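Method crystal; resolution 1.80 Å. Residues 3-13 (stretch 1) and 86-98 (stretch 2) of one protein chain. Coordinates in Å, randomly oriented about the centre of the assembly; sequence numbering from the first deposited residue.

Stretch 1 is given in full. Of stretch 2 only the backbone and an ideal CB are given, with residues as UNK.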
# COMPACT_ATOMS: atom_id res chain seq x y z
N GLN A 3 -10.28 5.88 1.02
CA GLN A 3 -9.59 5.79 -0.26
C GLN A 3 -8.58 6.92 -0.36
O GLN A 3 -7.71 6.91 -1.24
CB GLN A 3 -10.60 5.88 -1.42
CG GLN A 3 -11.17 4.54 -1.87
CD GLN A 3 -10.43 3.94 -3.06
OE1 GLN A 3 -9.50 3.15 -2.89
NE2 GLN A 3 -10.83 4.32 -4.26
N HIS A 4 -8.68 7.90 0.54
CA HIS A 4 -7.75 9.02 0.58
C HIS A 4 -6.32 8.55 0.85
O HIS A 4 -5.37 9.00 0.21
CB HIS A 4 -8.15 10.03 1.65
CG HIS A 4 -9.39 10.80 1.32
ND1 HIS A 4 -9.96 11.71 2.19
CD2 HIS A 4 -10.17 10.81 0.21
CE1 HIS A 4 -11.04 12.23 1.64
NE2 HIS A 4 -11.18 11.71 0.44
N TYR A 5 -6.17 7.64 1.81
CA TYR A 5 -4.84 7.18 2.21
C TYR A 5 -4.14 6.44 1.08
O TYR A 5 -2.94 6.59 0.87
CB TYR A 5 -4.92 6.30 3.46
CG TYR A 5 -3.58 5.75 3.90
CD1 TYR A 5 -2.57 6.59 4.36
CD2 TYR A 5 -3.32 4.38 3.85
CE1 TYR A 5 -1.34 6.09 4.75
CE2 TYR A 5 -2.10 3.87 4.25
CZ TYR A 5 -1.11 4.72 4.70
OH TYR A 5 0.11 4.22 5.09
N THR A 6 -4.90 5.64 0.33
CA THR A 6 -4.33 4.88 -0.78
C THR A 6 -3.83 5.82 -1.89
O THR A 6 -2.75 5.61 -2.44
CB THR A 6 -5.34 3.88 -1.35
OG1 THR A 6 -6.38 4.59 -2.03
CG2 THR A 6 -5.93 3.03 -0.24
N TYR A 7 -4.60 6.87 -2.19
CA TYR A 7 -4.16 7.87 -3.16
C TYR A 7 -2.93 8.63 -2.67
O TYR A 7 -1.95 8.78 -3.41
CB TYR A 7 -5.29 8.84 -3.50
CG TYR A 7 -6.15 8.34 -4.64
CD1 TYR A 7 -7.20 7.47 -4.41
CD2 TYR A 7 -5.88 8.71 -5.95
CE1 TYR A 7 -7.97 6.99 -5.44
CE2 TYR A 7 -6.65 8.23 -7.00
CZ TYR A 7 -7.69 7.38 -6.74
OH TYR A 7 -8.46 6.90 -7.78
N LEU A 8 -2.98 9.10 -1.43
CA LEU A 8 -1.86 9.86 -0.87
C LEU A 8 -0.54 9.09 -0.91
O LEU A 8 0.50 9.63 -1.29
CB LEU A 8 -2.17 10.25 0.57
CG LEU A 8 -3.20 11.36 0.71
CD1 LEU A 8 -3.75 11.38 2.11
CD2 LEU A 8 -2.59 12.69 0.33
N LYS A 9 -0.60 7.82 -0.52
CA LYS A 9 0.59 7.00 -0.38
C LYS A 9 1.04 6.39 -1.71
O LYS A 9 2.24 6.27 -1.96
CB LYS A 9 0.31 5.87 0.62
CG LYS A 9 1.44 4.86 0.80
CD LYS A 9 0.98 3.67 1.64
CE LYS A 9 2.14 2.77 2.03
NZ LYS A 9 2.16 2.54 3.51
N GLU A 10 0.09 6.03 -2.56
CA GLU A 10 0.39 5.13 -3.67
C GLU A 10 0.21 5.71 -5.08
O GLU A 10 0.90 5.27 -6.00
CB GLU A 10 -0.46 3.86 -3.55
CG GLU A 10 -0.50 3.29 -2.13
CD GLU A 10 -0.39 1.78 -2.08
OE1 GLU A 10 -1.04 1.09 -2.90
OE2 GLU A 10 0.37 1.28 -1.22
N PHE A 11 -0.70 6.68 -5.25
CA PHE A 11 -1.03 7.15 -6.60
C PHE A 11 0.19 7.57 -7.41
O PHE A 11 0.93 8.48 -7.04
CB PHE A 11 -2.06 8.28 -6.58
CG PHE A 11 -2.63 8.60 -7.95
CD1 PHE A 11 -3.40 7.67 -8.63
CD2 PHE A 11 -2.39 9.83 -8.54
CE1 PHE A 11 -3.93 7.97 -9.88
CE2 PHE A 11 -2.91 10.13 -9.79
CZ PHE A 11 -3.68 9.20 -10.46
N ARG A 12 0.41 6.86 -8.52
CA ARG A 12 1.46 7.16 -9.48
C ARG A 12 2.85 7.18 -8.87
O ARG A 12 3.74 7.88 -9.36
CB ARG A 12 1.18 8.50 -10.16
CG ARG A 12 -0.13 8.55 -10.90
CD ARG A 12 -0.01 8.00 -12.29
NE ARG A 12 -1.28 8.11 -13.00
CZ ARG A 12 -1.77 9.25 -13.47
NH1 ARG A 12 -1.12 10.40 -13.32
NH2 ARG A 12 -2.93 9.24 -14.09
N THR A 13 3.04 6.39 -7.82
CA THR A 13 4.34 6.30 -7.14
C THR A 13 5.19 5.14 -7.64
O THR A 13 6.40 5.16 -7.48
CB THR A 13 4.17 6.12 -5.63
OG1 THR A 13 3.36 4.96 -5.37
CG2 THR A 13 3.54 7.35 -5.01
N UNK A 86 0.73 17.69 -12.85
CA UNK A 86 0.99 18.42 -11.61
C UNK A 86 0.62 17.57 -10.41
O UNK A 86 0.08 18.07 -9.41
CB UNK A 86 0.22 19.74 -11.58
N UNK A 87 0.94 16.29 -10.51
CA UNK A 87 0.46 15.32 -9.53
C UNK A 87 1.16 15.37 -8.17
O UNK A 87 0.60 14.90 -7.19
CB UNK A 87 0.61 13.91 -10.11
N UNK A 88 2.38 15.92 -8.08
CA UNK A 88 3.01 16.01 -6.77
C UNK A 88 2.25 17.01 -5.89
O UNK A 88 2.08 16.80 -4.70
CB UNK A 88 4.48 16.42 -6.91
N UNK A 89 1.80 18.11 -6.49
CA UNK A 89 1.06 19.12 -5.74
C UNK A 89 -0.35 18.65 -5.44
O UNK A 89 -0.84 18.78 -4.32
CB UNK A 89 1.02 20.44 -6.51
N UNK A 90 -1.01 18.08 -6.45
CA UNK A 90 -2.41 17.73 -6.33
C UNK A 90 -2.67 16.59 -5.35
O UNK A 90 -3.75 16.49 -4.77
CB UNK A 90 -2.96 17.36 -7.71
N UNK A 91 -1.68 15.72 -5.16
CA UNK A 91 -1.82 14.58 -4.25
C UNK A 91 -0.96 14.75 -3.00
O UNK A 91 -0.71 13.80 -2.27
CB UNK A 91 -1.44 13.28 -4.97
N UNK A 92 -0.56 15.99 -2.77
CA UNK A 92 0.20 16.36 -1.58
C UNK A 92 -0.70 16.35 -0.34
O UNK A 92 -1.90 16.67 -0.43
CB UNK A 92 0.84 17.74 -1.76
N UNK A 93 -0.12 15.99 0.80
CA UNK A 93 -0.81 16.00 2.09
C UNK A 93 -1.46 17.35 2.39
O UNK A 93 -2.52 17.42 3.01
CB UNK A 93 0.17 15.64 3.21
N UNK A 94 -0.85 18.42 1.90
CA UNK A 94 -1.31 19.78 2.11
C UNK A 94 -2.60 20.10 1.38
O UNK A 94 -3.42 20.88 1.87
CB UNK A 94 -0.22 20.76 1.67
N UNK A 95 -2.77 19.52 0.20
CA UNK A 95 -3.82 19.96 -0.73
C UNK A 95 -4.84 18.91 -1.18
O UNK A 95 -5.97 19.26 -1.51
CB UNK A 95 -3.15 20.53 -1.98
N UNK A 96 -4.46 17.63 -1.19
CA UNK A 96 -5.36 16.60 -1.71
C UNK A 96 -6.74 16.63 -1.04
O UNK A 96 -6.85 16.57 0.18
CB UNK A 96 -4.73 15.22 -1.52
N UNK A 97 -7.77 16.74 -1.88
CA UNK A 97 -9.18 16.76 -1.44
C UNK A 97 -9.50 17.78 -0.35
O UNK A 97 -10.39 17.54 0.47
CB UNK A 97 -9.57 15.37 -0.93
N UNK A 98 -8.81 18.92 -0.35
CA UNK A 98 -9.05 19.96 0.65
C UNK A 98 -10.02 21.03 0.18
O UNK A 98 -10.46 21.86 0.97
CB UNK A 98 -7.73 20.62 1.04

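Position 86 lies beyond the reach of stretch 1, just before a short helix, and its positive phi (59°) would suit glycine, asparagine or aspartate. It is Asp86, whose side chain makes no capping bond.

At position 87 CA-to-CB points toward stretch 1, and the ideal CB lies 5.1 Å from Arg12 NH1 and 5.2 Å from Phe11 CE2. A small or medium side chain, polar or apolar, would suit this space. It is Thr87: CG2 packs 4.0 Å from Arg12 NH1, while OG1 donates to a water at 2.8 Å that also accepts a weak bond from Arg12 NH1 (3.1 Å).

Positions 88, 89 and 90 continue the helix out of reach of stretch 1, which sets no preference; they are Glu88, Arg89 and Arg90.

Position 91 leaves helical phi/psi where the backbones come closest, opposite Leu8. CB points toward stretch 1, 4.8 Å from Tyr7 O and 5.1 Å from Phe11 CD2, and the rings of Tyr7 and Phe11 invite a large apolar or aromatic group. Tyr91 brings CZ to 3.5 Å from Phe11 CE2, which lies over one face of its ring; the two planes meet obliquely at 39°. Its CE2 also touches Tyr7 CD2 at 3.8 Å. A water lies within hydrogen-bonding distance of both Tyr91 O (2.7 Å) and Leu8 O (3.2 Å), between the two backbones.

Position 92 points away, leaving the choice open. It is His92, whose ND1 accepts from the backbone N of position 94 at 3.2 Å.

At position 93 CB is directed sideways, 5.0 Å from Leu8 CD2, so a branched aliphatic chain could bend back. Leu93 does so, CD2 reaching 4.1 Å from Leu8 CD1.

Positions 94 and 95 point away and are little constrained: Arg94 and Tyr95, the latter opening a type II turn.

Position 96 has its ideal CB only 3.8 Å from Leu8 CD2 and points toward the helix; a flat or long apolar side chain could extend along it toward His4 and Tyr7. Tyr96 sets CD2 3.8 Å from Leu8 CD2 and OH 3.3 Å from Tyr7 CB, and turns its edge toward the His4 face in an offset pair, planes at 83°.

Position 97 has positive phi (52°), and its ideal CB points toward stretch 1, 4.2 Å from His4 NE2; glycine, asparagine or a flexible chain would fit. In Lys97, CB lies over one His4 face and CG is 3.9 Å from His4 NE2, before the chain's end leads away.

Position 98 is out of reach, so many side chains would do; it is Thr98, whose OG1 donates to Tyr95 O at 2.7 Å across the turn.

Stretch 2 86-98: DTERRYHLRYYKT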
# COMPACT_ATOMS: atom_id res chain seq x y z
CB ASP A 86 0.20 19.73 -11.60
CG ASP A 86 0.81 20.79 -10.69
OD1 ASP A 86 1.98 20.65 -10.26
OD2 ASP A 86 0.10 21.79 -10.42
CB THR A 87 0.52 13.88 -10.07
OG1 THR A 87 1.85 13.57 -10.49
CG2 THR A 87 -0.45 13.71 -11.25
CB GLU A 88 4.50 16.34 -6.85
CG GLU A 88 5.35 15.12 -7.19
CD GLU A 88 6.83 15.29 -6.84
OE1 GLU A 88 7.27 16.41 -6.48
OE2 GLU A 88 7.55 14.27 -6.91
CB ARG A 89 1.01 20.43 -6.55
CG ARG A 89 0.12 21.49 -5.95
CD ARG A 89 0.83 22.74 -5.54
NE ARG A 89 0.43 23.86 -6.38
CZ ARG A 89 0.25 25.11 -5.96
NH1 ARG A 89 0.46 25.43 -4.69
NH2 ARG A 89 -0.14 26.03 -6.82
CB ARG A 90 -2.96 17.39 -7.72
CG ARG A 90 -3.23 18.62 -8.58
CD ARG A 90 -3.51 18.29 -10.05
NE ARG A 90 -4.51 17.23 -10.24
CZ ARG A 90 -5.82 17.44 -10.35
NH1 ARG A 90 -6.32 18.67 -10.29
NH2 ARG A 90 -6.64 16.40 -10.53
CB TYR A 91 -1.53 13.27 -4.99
CG TYR A 91 -2.54 13.06 -6.09
CD1 TYR A 91 -2.33 13.57 -7.36
CD2 TYR A 91 -3.75 12.42 -5.83
CE1 TYR A 91 -3.25 13.41 -8.36
CE2 TYR A 91 -4.68 12.26 -6.82
CZ TYR A 91 -4.44 12.76 -8.09
OH TYR A 91 -5.36 12.62 -9.09
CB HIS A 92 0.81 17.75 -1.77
CG HIS A 92 2.02 18.02 -0.93
ND1 HIS A 92 1.96 18.20 0.44
CD2 HIS A 92 3.32 18.17 -1.27
CE1 HIS A 92 3.17 18.43 0.91
NE2 HIS A 92 4.02 18.43 -0.11
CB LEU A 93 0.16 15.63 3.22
CG LEU A 93 0.50 14.14 3.31
CD1 LEU A 93 1.77 13.92 4.12
CD2 LEU A 93 -0.67 13.37 3.90
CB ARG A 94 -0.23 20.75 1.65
CG ARG A 94 -0.64 22.22 1.62
CD ARG A 94 -1.03 22.71 3.01
NE ARG A 94 -1.37 24.13 2.99
CZ ARG A 94 -2.59 24.61 2.74
NH1 ARG A 94 -3.60 23.79 2.49
NH2 ARG A 94 -2.78 25.93 2.76
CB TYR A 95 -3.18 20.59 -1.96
CG TYR A 95 -2.57 21.93 -1.69
CD1 TYR A 95 -3.34 22.97 -1.19
CD2 TYR A 95 -1.23 22.18 -1.96
CE1 TYR A 95 -2.81 24.21 -0.95
CE2 TYR A 95 -0.67 23.42 -1.73
CZ TYR A 95 -1.47 24.43 -1.21
OH TYR A 95 -0.95 25.68 -0.98
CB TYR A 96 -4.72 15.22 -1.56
CG TYR A 96 -5.56 14.07 -2.06
CD1 TYR A 96 -5.84 13.93 -3.42
CD2 TYR A 96 -6.04 13.11 -1.19
CE1 TYR A 96 -6.61 12.87 -3.88
CE2 TYR A 96 -6.80 12.05 -1.65
CZ TYR A 96 -7.07 11.93 -2.99
OH TYR A 96 -7.83 10.87 -3.42
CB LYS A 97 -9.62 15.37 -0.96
CG LYS A 97 -9.42 14.25 -1.97
CD LYS A 97 -10.62 14.05 -2.82
CE LYS A 97 -10.38 12.97 -3.84
NZ LYS A 97 -11.54 12.86 -4.75
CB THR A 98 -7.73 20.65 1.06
OG1 THR A 98 -7.12 21.26 -0.08
CG2 THR A 98 -6.78 19.65 1.67
O HOH W 1 1.15 12.71 -0.68
O HOH W 2 1.55 11.97 -12.79
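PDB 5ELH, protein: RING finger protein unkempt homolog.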